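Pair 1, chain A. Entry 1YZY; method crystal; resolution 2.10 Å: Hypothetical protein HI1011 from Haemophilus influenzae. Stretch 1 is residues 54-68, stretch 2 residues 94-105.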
# COMPACT_ATOMS: atom_id res chain seq x y z
N PRO A 54 12.26 16.84 0.92
CA PRO A 54 12.23 18.23 1.40
C PRO A 54 10.82 18.63 1.83
O PRO A 54 9.86 18.45 1.09
CB PRO A 54 12.70 19.02 0.18
CG PRO A 54 13.70 18.08 -0.43
CD PRO A 54 12.98 16.75 -0.36
N VAL A 55 10.72 19.24 3.01
CA VAL A 55 9.43 19.63 3.56
C VAL A 55 8.49 20.47 2.68
O VAL A 55 7.27 20.33 2.79
CB VAL A 55 9.60 20.28 4.96
CG1 VAL A 55 10.45 21.54 4.87
CG2 VAL A 55 8.23 20.55 5.59
N ASN A 56 9.03 21.34 1.83
CA ASN A 56 8.15 22.14 0.97
C ASN A 56 7.60 21.37 -0.21
O ASN A 56 6.60 21.77 -0.81
CB ASN A 56 8.81 23.45 0.55
CG ASN A 56 8.43 24.60 1.46
OD1 ASN A 56 7.37 25.22 1.30
ND2 ASN A 56 9.27 24.86 2.46
N GLU A 57 8.29 20.29 -0.57
CA GLU A 57 7.83 19.42 -1.64
C GLU A 57 6.66 18.60 -1.09
O GLU A 57 5.59 18.55 -1.69
CB GLU A 57 8.96 18.49 -2.08
CG GLU A 57 9.91 19.09 -3.10
CD GLU A 57 11.07 18.18 -3.42
OE1 GLU A 57 10.86 16.95 -3.53
OE2 GLU A 57 12.20 18.72 -3.56
N ALA A 58 6.88 17.98 0.07
CA ALA A 58 5.85 17.18 0.75
C ALA A 58 4.58 18.00 0.92
O ALA A 58 3.48 17.52 0.66
CB ALA A 58 6.36 16.72 2.10
N ILE A 59 4.72 19.26 1.33
CA ILE A 59 3.57 20.13 1.51
C ILE A 59 2.86 20.40 0.18
O ILE A 59 1.63 20.34 0.11
CB ILE A 59 3.98 21.48 2.17
CG1 ILE A 59 4.47 21.22 3.60
CG2 ILE A 59 2.81 22.46 2.19
CD1 ILE A 59 4.96 22.45 4.32
N GLU A 60 3.63 20.73 -0.86
CA GLU A 60 3.03 21.02 -2.16
C GLU A 60 2.34 19.81 -2.77
O GLU A 60 1.25 19.92 -3.30
CB GLU A 60 4.08 21.57 -3.13
CG GLU A 60 3.51 22.04 -4.48
CD GLU A 60 2.45 23.13 -4.34
OE1 GLU A 60 2.47 23.90 -3.34
OE2 GLU A 60 1.58 23.24 -5.24
N GLN A 61 3.00 18.66 -2.69
CA GLN A 61 2.46 17.41 -3.21
C GLN A 61 1.18 17.01 -2.50
O GLN A 61 0.20 16.59 -3.14
CB GLN A 61 3.51 16.31 -3.09
CG GLN A 61 4.78 16.63 -3.88
CD GLN A 61 5.96 15.74 -3.51
OE1 GLN A 61 5.87 14.85 -2.66
NE2 GLN A 61 7.09 15.98 -4.17
N SER A 62 1.19 17.12 -1.18
CA SER A 62 0.05 16.79 -0.34
C SER A 62 -1.15 17.67 -0.67
O SER A 62 -2.29 17.21 -0.68
CB SER A 62 0.41 16.92 1.14
OG SER A 62 1.35 15.93 1.54
N LEU A 63 -0.87 18.95 -0.92
CA LEU A 63 -1.91 19.90 -1.28
C LEU A 63 -2.47 19.62 -2.67
O LEU A 63 -3.62 19.95 -2.97
CB LEU A 63 -1.36 21.32 -1.20
CG LEU A 63 -1.14 21.83 0.23
CD1 LEU A 63 -0.26 23.06 0.23
CD2 LEU A 63 -2.48 22.11 0.88
N ARG A 64 -1.63 19.05 -3.53
CA ARG A 64 -2.02 18.71 -4.89
C ARG A 64 -2.89 17.46 -4.86
O ARG A 64 -3.85 17.36 -5.62
CB ARG A 64 -0.79 18.48 -5.78
CG ARG A 64 -0.19 19.76 -6.36
CD ARG A 64 1.17 19.50 -6.99
NE ARG A 64 1.14 18.39 -7.94
CZ ARG A 64 2.08 17.45 -8.03
NH1 ARG A 64 3.14 17.47 -7.23
NH2 ARG A 64 1.95 16.48 -8.93
N ALA A 65 -2.52 16.52 -3.99
CA ALA A 65 -3.27 15.27 -3.84
C ALA A 65 -4.67 15.60 -3.34
O ALA A 65 -5.66 15.04 -3.82
CB ALA A 65 -2.57 14.34 -2.87
N TYR A 66 -4.73 16.53 -2.39
CA TYR A 66 -5.98 16.98 -1.79
C TYR A 66 -6.88 17.65 -2.82
O TYR A 66 -8.09 17.44 -2.83
CB TYR A 66 -5.69 17.96 -0.64
CG TYR A 66 -6.86 18.88 -0.33
CD1 TYR A 66 -7.95 18.43 0.42
CD2 TYR A 66 -6.90 20.17 -0.84
CE1 TYR A 66 -9.06 19.25 0.63
CE2 TYR A 66 -8.01 21.00 -0.63
CZ TYR A 66 -9.08 20.52 0.11
OH TYR A 66 -10.18 21.33 0.31
N GLN A 67 -6.29 18.53 -3.62
CA GLN A 67 -7.05 19.27 -4.63
C GLN A 67 -7.67 18.31 -5.63
O GLN A 67 -8.82 18.49 -6.04
CB GLN A 67 -6.16 20.30 -5.32
CG GLN A 67 -6.91 21.25 -6.23
CD GLN A 67 -7.95 22.07 -5.50
OE1 GLN A 67 -9.02 22.34 -6.04
NE2 GLN A 67 -7.62 22.49 -4.29
N TRP A 68 -6.92 17.28 -6.00
CA TRP A 68 -7.42 16.28 -6.93
C TRP A 68 -8.54 15.47 -6.26
O TRP A 68 -9.63 15.35 -6.81
CB TRP A 68 -6.30 15.35 -7.39
CG TRP A 68 -6.75 14.43 -8.48
CD1 TRP A 68 -6.79 14.69 -9.81
CD2 TRP A 68 -7.29 13.11 -8.32
NE1 TRP A 68 -7.32 13.63 -10.50
CE2 TRP A 68 -7.64 12.64 -9.61
CE3 TRP A 68 -7.52 12.28 -7.22
CZ2 TRP A 68 -8.20 11.38 -9.82
CZ3 TRP A 68 -8.08 11.03 -7.43
CH2 TRP A 68 -8.41 10.59 -8.72
N GLY A 94 3.89 16.95 10.82
CA GLY A 94 3.34 18.19 11.34
C GLY A 94 3.09 19.25 10.28
O GLY A 94 2.01 19.84 10.23
N PRO A 95 4.11 19.57 9.47
CA PRO A 95 3.96 20.57 8.41
C PRO A 95 2.80 20.25 7.46
O PRO A 95 2.02 21.14 7.10
CB PRO A 95 5.30 20.48 7.69
CG PRO A 95 6.26 20.19 8.83
CD PRO A 95 5.52 19.13 9.59
N VAL A 96 2.70 18.99 7.04
CA VAL A 96 1.64 18.56 6.14
C VAL A 96 0.27 18.65 6.78
O VAL A 96 -0.69 19.07 6.13
CB VAL A 96 1.88 17.11 5.62
CG1 VAL A 96 0.73 16.66 4.75
CG2 VAL A 96 3.16 17.06 4.80
N THR A 97 0.18 18.26 8.05
CA THR A 97 -1.09 18.33 8.77
C THR A 97 -1.55 19.78 8.83
O THR A 97 -2.71 20.11 8.57
CB THR A 97 -0.97 17.75 10.22
OG1 THR A 97 -0.62 16.36 10.15
CG2 THR A 97 -2.28 17.87 10.98
N ASP A 98 -0.61 20.67 9.15
CA ASP A 98 -0.91 22.10 9.24
C ASP A 98 -1.34 22.69 7.91
O ASP A 98 -2.26 23.50 7.86
CB ASP A 98 0.29 22.85 9.78
CG ASP A 98 0.40 22.66 11.28
OD1 ASP A 98 -0.66 22.55 11.94
OD2 ASP A 98 1.54 22.62 11.79
N ALA A 99 -0.64 22.32 6.84
CA ALA A 99 -0.96 22.81 5.51
C ALA A 99 -2.36 22.34 5.13
O ALA A 99 -3.15 23.12 4.58
CB ALA A 99 0.06 22.30 4.51
N LEU A 100 -2.67 21.09 5.43
CA LEU A 100 -3.97 20.51 5.14
C LEU A 100 -5.06 21.19 5.95
O LEU A 100 -6.15 21.48 5.42
CB LEU A 100 -3.97 19.00 5.43
CG LEU A 100 -3.05 18.15 4.54
CD1 LEU A 100 -3.15 16.67 4.92
CD2 LEU A 100 -3.42 18.36 3.08
N LEU A 101 -4.79 21.42 7.23
CA LEU A 101 -5.75 22.09 8.11
C LEU A 101 -6.04 23.49 7.60
O LEU A 101 -7.19 23.91 7.55
CB LEU A 101 -5.21 22.16 9.54
CG LEU A 101 -5.38 20.91 10.40
CD1 LEU A 101 -4.60 21.05 11.69
CD2 LEU A 101 -6.86 20.66 10.68
N ASP A 102 -4.98 24.19 7.21
CA ASP A 102 -5.12 25.54 6.67
C ASP A 102 -5.98 25.57 5.42
O ASP A 102 -6.92 26.37 5.31
CB ASP A 102 -3.75 26.12 6.35
CG ASP A 102 -2.96 26.47 7.59
OD1 ASP A 102 -3.58 26.76 8.63
OD2 ASP A 102 -1.71 26.47 7.51
N GLU A 103 -5.63 24.74 4.45
CA GLU A 103 -6.37 24.67 3.20
C GLU A 103 -7.84 24.38 3.43
O GLU A 103 -8.71 24.93 2.75
CB GLU A 103 -5.74 23.61 2.29
CG GLU A 103 -6.53 23.29 1.02
CD GLU A 103 -6.75 24.47 0.10
OE1 GLU A 103 -5.85 25.34 -0.00
OE2 GLU A 103 -7.82 24.54 -0.54
N LEU A 104 -8.11 23.52 4.41
CA LEU A 104 -9.47 23.13 4.75
C LEU A 104 -10.29 24.10 5.60
O LEU A 104 -11.51 23.94 5.71
CB LEU A 104 -9.46 21.74 5.41
CG LEU A 104 -9.32 20.54 4.47
CD1 LEU A 104 -8.93 19.31 5.25
CD2 LEU A 104 -10.62 20.32 3.72
N ASN A 105 -9.65 25.11 6.19
CA ASN A 105 -10.34 26.07 7.06
C ASN A 105 -10.81 25.38 8.34
O ASN A 105 -11.86 25.70 8.90
CB ASN A 105 -11.54 26.70 6.34
CG ASN A 105 -11.21 28.03 5.72
OD1 ASN A 105 -10.35 28.76 6.21
ND2 ASN A 105 -11.91 28.37 4.64

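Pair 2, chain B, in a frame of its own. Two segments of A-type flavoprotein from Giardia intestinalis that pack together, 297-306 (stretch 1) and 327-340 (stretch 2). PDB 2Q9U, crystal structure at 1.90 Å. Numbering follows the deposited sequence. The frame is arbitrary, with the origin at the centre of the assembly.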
# COMPACT_ATOMS: atom_id res chain seq x y z
N ASP B 297 0.83 -9.59 -7.03
CA ASP B 297 2.19 -9.52 -6.55
C ASP B 297 2.89 -10.80 -6.98
O ASP B 297 2.23 -11.75 -7.40
CB ASP B 297 2.23 -9.30 -5.04
CG ASP B 297 1.50 -10.40 -4.27
OD1 ASP B 297 1.90 -11.58 -4.40
OD2 ASP B 297 0.55 -10.09 -3.51
N ILE B 298 4.21 -10.81 -6.88
CA ILE B 298 4.98 -11.94 -7.41
C ILE B 298 4.66 -13.23 -6.63
O ILE B 298 4.79 -14.32 -7.15
CB ILE B 298 6.53 -11.63 -7.40
CG1 ILE B 298 7.00 -11.24 -5.97
CG2 ILE B 298 6.88 -10.56 -8.48
CD1 ILE B 298 8.51 -11.24 -5.77
N THR B 299 4.25 -13.09 -5.36
CA THR B 299 3.90 -14.26 -4.55
C THR B 299 2.69 -15.02 -5.15
O THR B 299 2.66 -16.27 -5.21
CB THR B 299 3.61 -13.86 -3.08
OG1 THR B 299 4.69 -13.03 -2.61
CG2 THR B 299 3.48 -15.12 -2.18
N LYS B 300 1.70 -14.26 -5.58
CA LYS B 300 0.52 -14.81 -6.23
C LYS B 300 0.84 -15.32 -7.65
O LYS B 300 0.28 -16.33 -8.11
CB LYS B 300 -0.60 -13.76 -6.19
CG LYS B 300 -1.04 -13.58 -4.70
CD LYS B 300 -2.01 -12.46 -4.44
CE LYS B 300 -2.24 -12.34 -2.91
NZ LYS B 300 -1.00 -11.86 -2.15
N VAL B 301 1.74 -14.63 -8.34
CA VAL B 301 2.20 -15.11 -9.65
C VAL B 301 2.79 -16.54 -9.50
O VAL B 301 2.47 -17.47 -10.28
CB VAL B 301 3.22 -14.11 -10.29
CG1 VAL B 301 3.87 -14.68 -11.55
CG2 VAL B 301 2.54 -12.74 -10.61
N ALA B 302 3.63 -16.71 -8.49
CA ALA B 302 4.24 -18.03 -8.20
C ALA B 302 3.15 -19.03 -7.86
O ALA B 302 3.11 -20.11 -8.42
CB ALA B 302 5.30 -17.93 -7.09
N LEU B 303 2.25 -18.65 -6.96
CA LEU B 303 1.13 -19.53 -6.61
C LEU B 303 0.37 -20.10 -7.83
O LEU B 303 0.10 -21.32 -7.92
CB LEU B 303 0.15 -18.77 -5.72
CG LEU B 303 -1.20 -19.43 -5.36
CD1 LEU B 303 -0.97 -20.76 -4.56
CD2 LEU B 303 -2.10 -18.48 -4.59
N HIS B 304 0.01 -19.22 -8.76
CA HIS B 304 -0.85 -19.62 -9.85
C HIS B 304 -0.13 -20.32 -10.98
O HIS B 304 -0.64 -21.29 -11.52
CB HIS B 304 -1.75 -18.45 -10.33
CG HIS B 304 -2.82 -18.13 -9.34
ND1 HIS B 304 -3.87 -18.99 -9.08
CD2 HIS B 304 -2.99 -17.08 -8.50
CE1 HIS B 304 -4.66 -18.46 -8.15
NE2 HIS B 304 -4.13 -17.31 -7.78
N THR B 305 1.07 -19.86 -11.30
CA THR B 305 1.90 -20.51 -12.32
C THR B 305 2.34 -21.93 -11.90
O THR B 305 2.48 -22.81 -12.75
CB THR B 305 3.14 -19.67 -12.72
OG1 THR B 305 3.95 -19.37 -11.56
CG2 THR B 305 2.70 -18.34 -13.39
N TYR B 306 2.63 -22.10 -10.61
CA TYR B 306 2.82 -23.41 -9.99
C TYR B 306 1.97 -24.57 -10.57
O TYR B 306 2.48 -25.55 -10.98
CB TYR B 306 2.68 -23.31 -8.47
CG TYR B 306 2.67 -24.59 -7.68
CD1 TYR B 306 3.81 -25.24 -7.38
CD2 TYR B 306 1.50 -25.12 -7.19
CE1 TYR B 306 3.80 -26.40 -6.63
CE2 TYR B 306 1.46 -26.26 -6.48
CZ TYR B 306 2.63 -26.90 -6.19
OH TYR B 306 2.62 -28.02 -5.46
N ALA B 327 8.95 -7.80 -16.04
CA ALA B 327 10.36 -8.25 -15.85
C ALA B 327 10.57 -8.86 -14.44
O ALA B 327 11.25 -9.90 -14.28
CB ALA B 327 11.35 -7.09 -16.09
N ALA B 328 9.97 -8.25 -13.44
CA ALA B 328 10.12 -8.79 -12.08
C ALA B 328 9.43 -10.15 -11.99
O ALA B 328 10.02 -11.12 -11.47
CB ALA B 328 9.58 -7.81 -11.03
N ALA B 329 8.21 -10.24 -12.54
CA ALA B 329 7.42 -11.48 -12.45
C ALA B 329 8.16 -12.60 -13.18
O ALA B 329 8.25 -13.71 -12.67
CB ALA B 329 6.03 -11.29 -13.01
N LEU B 330 8.73 -12.28 -14.34
CA LEU B 330 9.51 -13.27 -15.08
C LEU B 330 10.79 -13.70 -14.38
O LEU B 330 11.09 -14.89 -14.34
CB LEU B 330 9.79 -12.80 -16.51
CG LEU B 330 8.59 -12.85 -17.47
CD1 LEU B 330 8.91 -12.01 -18.70
CD2 LEU B 330 8.28 -14.29 -17.92
N ASN B 331 11.56 -12.75 -13.82
CA ASN B 331 12.72 -13.06 -12.97
C ASN B 331 12.34 -14.08 -11.88
O ASN B 331 13.03 -15.10 -11.67
CB ASN B 331 13.29 -11.77 -12.34
CG ASN B 331 14.27 -12.05 -11.17
OD1 ASN B 331 13.86 -12.53 -10.11
ND2 ASN B 331 15.53 -11.70 -11.34
N TYR B 332 11.24 -13.79 -11.20
CA TYR B 332 10.83 -14.59 -10.05
C TYR B 332 10.47 -16.00 -10.50
O TYR B 332 10.94 -16.99 -9.92
CB TYR B 332 9.63 -13.94 -9.35
CG TYR B 332 9.40 -14.47 -7.96
CD1 TYR B 332 10.46 -14.55 -7.03
CD2 TYR B 332 8.16 -14.90 -7.56
CE1 TYR B 332 10.22 -15.04 -5.72
CE2 TYR B 332 7.91 -15.36 -6.27
CZ TYR B 332 8.95 -15.42 -5.35
OH TYR B 332 8.70 -15.89 -4.05
N VAL B 333 9.64 -16.08 -11.54
CA VAL B 333 9.17 -17.35 -12.08
C VAL B 333 10.33 -18.20 -12.66
O VAL B 333 10.37 -19.44 -12.47
CB VAL B 333 8.02 -17.11 -13.12
CG1 VAL B 333 7.82 -18.32 -14.00
CG2 VAL B 333 6.72 -16.77 -12.38
N ARG B 334 11.27 -17.53 -13.34
CA ARG B 334 12.48 -18.16 -13.87
C ARG B 334 13.28 -18.80 -12.73
O ARG B 334 13.64 -19.98 -12.82
CB ARG B 334 13.36 -17.15 -14.64
CG ARG B 334 14.73 -17.69 -15.14
CD ARG B 334 15.55 -16.61 -15.87
NE ARG B 334 16.25 -15.70 -14.92
CZ ARG B 334 16.06 -14.39 -14.80
NH1 ARG B 334 15.18 -13.74 -15.57
NH2 ARG B 334 16.77 -13.71 -13.90
N GLY B 335 13.54 -18.04 -11.67
CA GLY B 335 14.34 -18.50 -10.52
C GLY B 335 13.70 -19.71 -9.87
O GLY B 335 14.40 -20.64 -9.41
N LEU B 336 12.38 -19.72 -9.82
CA LEU B 336 11.64 -20.82 -9.18
C LEU B 336 11.33 -22.00 -10.11
O LEU B 336 10.83 -23.00 -9.64
CB LEU B 336 10.36 -20.27 -8.50
CG LEU B 336 10.60 -19.42 -7.24
CD1 LEU B 336 9.36 -18.55 -6.91
CD2 LEU B 336 11.03 -20.25 -6.03
N THR B 337 11.62 -21.86 -11.41
CA THR B 337 11.46 -22.93 -12.44
C THR B 337 10.01 -23.40 -12.66
O THR B 337 9.77 -24.43 -13.31
CB THR B 337 12.38 -24.21 -12.17
OG1 THR B 337 11.82 -25.01 -11.10
CG2 THR B 337 13.81 -23.82 -11.81
N LEU B 338 9.05 -22.62 -12.16
CA LEU B 338 7.63 -22.98 -12.13
C LEU B 338 6.98 -23.24 -13.48
O LEU B 338 5.99 -23.94 -13.55
CB LEU B 338 6.84 -21.89 -11.41
CG LEU B 338 7.31 -21.65 -9.97
CD1 LEU B 338 6.63 -20.37 -9.42
CD2 LEU B 338 7.04 -22.85 -9.10
N ILE B 339 7.51 -22.66 -14.55
CA ILE B 339 6.89 -22.90 -15.86
C ILE B 339 7.80 -23.65 -16.84
O ILE B 339 7.50 -23.74 -18.04
CB ILE B 339 6.31 -21.62 -16.52
CG1 ILE B 339 7.43 -20.64 -16.94
CG2 ILE B 339 5.21 -20.96 -15.62
CD1 ILE B 339 6.95 -19.43 -17.75
N LYS B 340 8.89 -24.21 -16.33
CA LYS B 340 9.78 -25.00 -17.18
C LYS B 340 8.95 -26.12 -17.86
O LYS B 340 8.21 -26.83 -17.19
CB LYS B 340 10.91 -25.57 -16.34
CG LYS B 340 11.89 -26.46 -17.05
CD LYS B 340 12.91 -27.00 -16.03
CE LYS B 340 13.86 -25.90 -15.54
NZ LYS B 340 14.99 -25.72 -16.49
O HOH W 1 7.24 -13.49 -3.16
O HOH W 2 5.60 -25.94 -11.65

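Where pair 1 has an alanine facing the partner helix, pair 2 has a tyrosine. Ala99(A) and Tyr332(B) occupy matching positions, their CA atoms 0.3 Å apart after superposition, yet they fill the space before them in different ways. In pair 1 the methyl group of Ala99(A) is met directly by the isoleucine: Ile59(A) CG2 lies 3.6 Å from Ala99(A) CB. In pair 2 the matching isoleucine, Ile298(B), meets a tyrosine instead, and its CD1 sits 3.9 Å from the centroid of the Tyr332(B) ring, only 5° off the ring normal, a CH-pi contact over the face.

The frame that holds both solutions is nearly identical. Fourteen central residues superpose with an RMSD of 0.3 Å, and in each pair the helices run in broadly the same direction, crossing at -39° in pair 1 and -49° in pair 2. Their axes approach to 9.1 and 9.7 Å.

The two isoleucines show that matching position does not fix conformation. Their side-chain centres fall 0.3 Å apart, but chi1 is m in Ile59(A) and p in Ile298(B). The first sends CD1 to Pro95(A), 3.9 Å from its CB; the second sends CD1 over the tyrosine.

One turn on, size is traded across the interface. Leu63(A), whose CD1 lies 4.4 Å from Ala99(A) CB, matches Ala302(B), whose CB lies 3.8 Å from Tyr332(B) CE2. A large residue facing a small one in pair 1 thus becomes a small one facing a large one in pair 2.

A neighbouring exchange alters the chemistry. Ser62(A) and Val301(B) overlay closely, but the serine returns its hydroxyl to its own helix, OG donating to Ala58(A) O at 2.8 Å, while still touching Val96(A) CG1 at 3.3 Å from OG. Val301(B) offers only carbon, packing its CG1 3.6 Å from Val333(B) CG2.

Towards the C-terminal end of the first stretch the backbones diverge, while the second helices still match, and the side chains differ as well. Tyr66(A) CE2 packs 3.2 Å from Glu103(A) CG. Its counterpart Thr305(B), 1.6 Å away by CA, brings OG1 to 3.6 Å from Leu338(B) CD1, a leucine lying beyond the end of its helix.

Neither pair has a direct hydrogen bond between its stretches. In pair 2 a water also joins the two stretches: water 1 lies 2.6 Å from Thr299(B) OG1 and 2.9 Å from Tyr332(B) OH. The principle is general: a backbone arrangement sets where side chains start, and complementary shapes can fill it in more than one way.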